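PDB 3FMC: putative succinylglutamate desuccinylase / aspartoacylase from Shewanella amazonensis, which probably acts as a zinc-dependent hydrolase of the succinylglutamate desuccinylase/aspartoacylase family, perhaps on ester bonds. Local coordinates for residues Gly49-Tyr54 and Ile249-Ala254. Residues are numbered along the deposited sequence; the frame is centred on the assembly and turned at random.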
loop_
_atom_site.group_PDB
_atom_site.type_symbol
_atom_site.label_atom_id
_atom_site.label_comp_id
_atom_site.label_asym_id
_atom_site.label_seq_id
_atom_site.Cartn_x
_atom_site.Cartn_y
_atom_site.Cartn_z
ATOM N N GLY C 49 17.666 14.311 -6.828
ATOM C CA GLY C 49 19.068 14.133 -6.506
ATOM C C GLY C 49 19.867 13.395 -7.576
ATOM O O GLY C 49 21.066 13.633 -7.719
ATOM N N ASN C 50 19.212 12.523 -8.334
ATOM C CA ASN C 50 19.858 11.852 -9.469
ATOM C C ASN C 50 20.199 12.879 -10.564
ATOM O O ASN C 50 21.283 12.814 -11.203
ATOM C CB ASN C 50 18.955 10.757 -10.052
ATOM C CG ASN C 50 18.671 9.656 -9.031
ATOM O OD1 ASN C 50 19.595 9.133 -8.448
ATOM N ND2 ASN C 50 17.401 9.385 -8.754
ATOM N N ALA C 51 19.267 13.798 -10.794
ATOM C CA ALA C 51 19.445 14.856 -11.805
ATOM C C ALA C 51 20.574 15.768 -11.351
ATOM O O ALA C 51 21.369 16.265 -12.196
ATOM C CB ALA C 51 18.107 15.682 -12.006
ATOM N N VAL C 52 20.666 15.984 -10.041
ATOM C CA VAL C 52 21.771 16.816 -9.492
ATOM C C VAL C 52 23.137 16.126 -9.691
ATOM O O VAL C 52 24.141 16.755 -10.105
ATOM C CB VAL C 52 21.509 17.271 -8.032
ATOM C CG1 VAL C 52 22.730 18.018 -7.477
ATOM C CG2 VAL C 52 20.235 18.147 -7.930
ATOM N N ILE C 53 23.196 14.823 -9.406
ATOM C CA ILE C 53 24.415 14.049 -9.599
ATOM C C ILE C 53 24.788 14.040 -11.088
ATOM O O ILE C 53 25.968 14.250 -11.467
ATOM C CB ILE C 53 24.298 12.627 -8.987
ATOM C CG1 ILE C 53 24.356 12.721 -7.443
ATOM C CG2 ILE C 53 25.376 11.686 -9.504
ATOM C CD1 ILE C 53 24.269 11.357 -6.689
ATOM N N TYR C 54 23.791 13.859 -11.933
ATOM C CA TYR C 54 24.009 13.869 -13.370
ATOM C C TYR C 54 24.684 15.199 -13.796
ATOM O O TYR C 54 25.717 15.206 -14.451
ATOM C CB TYR C 54 22.673 13.722 -14.086
ATOM C CG TYR C 54 22.769 13.899 -15.580
ATOM C CD1 TYR C 54 23.306 12.881 -16.383
ATOM C CD2 TYR C 54 22.338 15.069 -16.194
ATOM C CE1 TYR C 54 23.418 13.032 -17.728
ATOM C CE2 TYR C 54 22.452 15.222 -17.548
ATOM C CZ TYR C 54 23.000 14.202 -18.313
ATOM O OH TYR C 54 23.080 14.338 -19.669
ATOM N N ILE C 249 11.721 15.505 -11.763
ATOM C CA ILE C 249 13.056 15.663 -12.355
ATOM C C ILE C 249 12.964 17.004 -13.090
ATOM O O ILE C 249 12.022 17.220 -13.842
ATOM C CB ILE C 249 13.374 14.585 -13.379
ATOM C CG1 ILE C 249 13.518 13.217 -12.669
ATOM C CG2 ILE C 249 14.664 14.923 -14.198
ATOM C CD1 ILE C 249 14.683 13.102 -11.643
ATOM N N ASP C 250 13.875 17.911 -12.769
ATOM C CA ASP C 250 13.958 19.223 -13.439
ATOM C C ASP C 250 15.450 19.465 -13.675
ATOM O O ASP C 250 16.191 19.861 -12.798
ATOM C CB ASP C 250 13.298 20.313 -12.618
ATOM C CG ASP C 250 13.383 21.676 -13.259
ATOM O OD1 ASP C 250 14.283 21.920 -14.060
ATOM O OD2 ASP C 250 12.534 22.512 -12.941
ATOM N N LEU C 251 15.891 19.163 -14.882
ATOM C CA LEU C 251 17.328 19.242 -15.214
ATOM C C LEU C 251 17.901 20.653 -15.098
ATOM O O LEU C 251 18.989 20.841 -14.543
ATOM C CB LEU C 251 17.605 18.613 -16.581
ATOM C CG LEU C 251 17.501 17.083 -16.582
ATOM C CD1 LEU C 251 17.434 16.558 -18.031
ATOM C CD2 LEU C 251 18.664 16.537 -15.841
ATOM N N ASP C 252 17.146 21.659 -15.503
ATOM C CA ASP C 252 17.643 23.031 -15.347
ATOM C C ASP C 252 17.809 23.400 -13.892
ATOM O O ASP C 252 18.803 24.030 -13.491
ATOM C CB ASP C 252 16.677 24.045 -15.965
ATOM C CG ASP C 252 16.719 24.052 -17.469
ATOM O OD1 ASP C 252 17.681 23.525 -18.051
ATOM O OD2 ASP C 252 15.772 24.603 -18.053
ATOM N N ASP C 253 16.816 23.039 -13.079
ATOM C CA ASP C 253 16.921 23.348 -11.654
ATOM C C ASP C 253 18.095 22.579 -11.012
ATOM O O ASP C 253 18.830 23.110 -10.178
ATOM C CB ASP C 253 15.586 23.034 -10.958
ATOM C CG ASP C 253 15.433 23.762 -9.643
ATOM O OD1 ASP C 253 15.914 24.909 -9.552
ATOM O OD2 ASP C 253 14.778 23.205 -8.732
ATOM N N ALA C 254 18.283 21.321 -11.416
ATOM C CA ALA C 254 19.397 20.488 -10.928
ATOM C C ALA C 254 20.781 21.093 -11.286
ATOM O O ALA C 254 21.759 20.937 -10.546
ATOM C CB ALA C 254 19.262 19.067 -11.495
#
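The amide N of Asp-253 donates a nearly straight hydrogen bond (2.9 Å, 170°) to OD1 of Asp-250, the N-cap residue, capping the first turn of the helix that carries Leu-251 and Ala-254 against Ala-51. OD1 is met from above its carboxylate plane. No hydrogen bond joins the two segments directly; the side chains that meet are apolar. The methyls of Ala-51 and Ala-254 meet with CB atoms 3.6 Å apart, and the CB of Ala-254 also presses on the backbone of helix 48-60, 3.6 Å from Ala-51 C. With so little bulk between them, the helices come close: Val-52 CA and Ala-254 CA are separated by 4.6 Å. Val-52 borders this pair with CG2, which lies beside its own backbone N, anti to the carbonyl carbon, and stands 3.8 Å from Ala-254 CB. On the other flank, Leu-251 CD2 reaches both Ala-51 CB and, at 4.0 Å, Tyr-54 CD2. Ile-249 adds its CG2 more loosely, 4.2 Å from Ala-51 CB. A second subunit closes in, with Glu-302 of that chain accepting from Leu-251 N and its Leu-332 packing on Tyr-54 and Leu-251. Small apolar surfaces thus let helices 48-60 and 251-267 of the catalytic domain approach closely without directional bonds between the segments, and polar ties come from flanking glutamines: Gln-48 OE1 accepts from Asp-250 N, and Gln-55 NE2 donates to Leu-251 O.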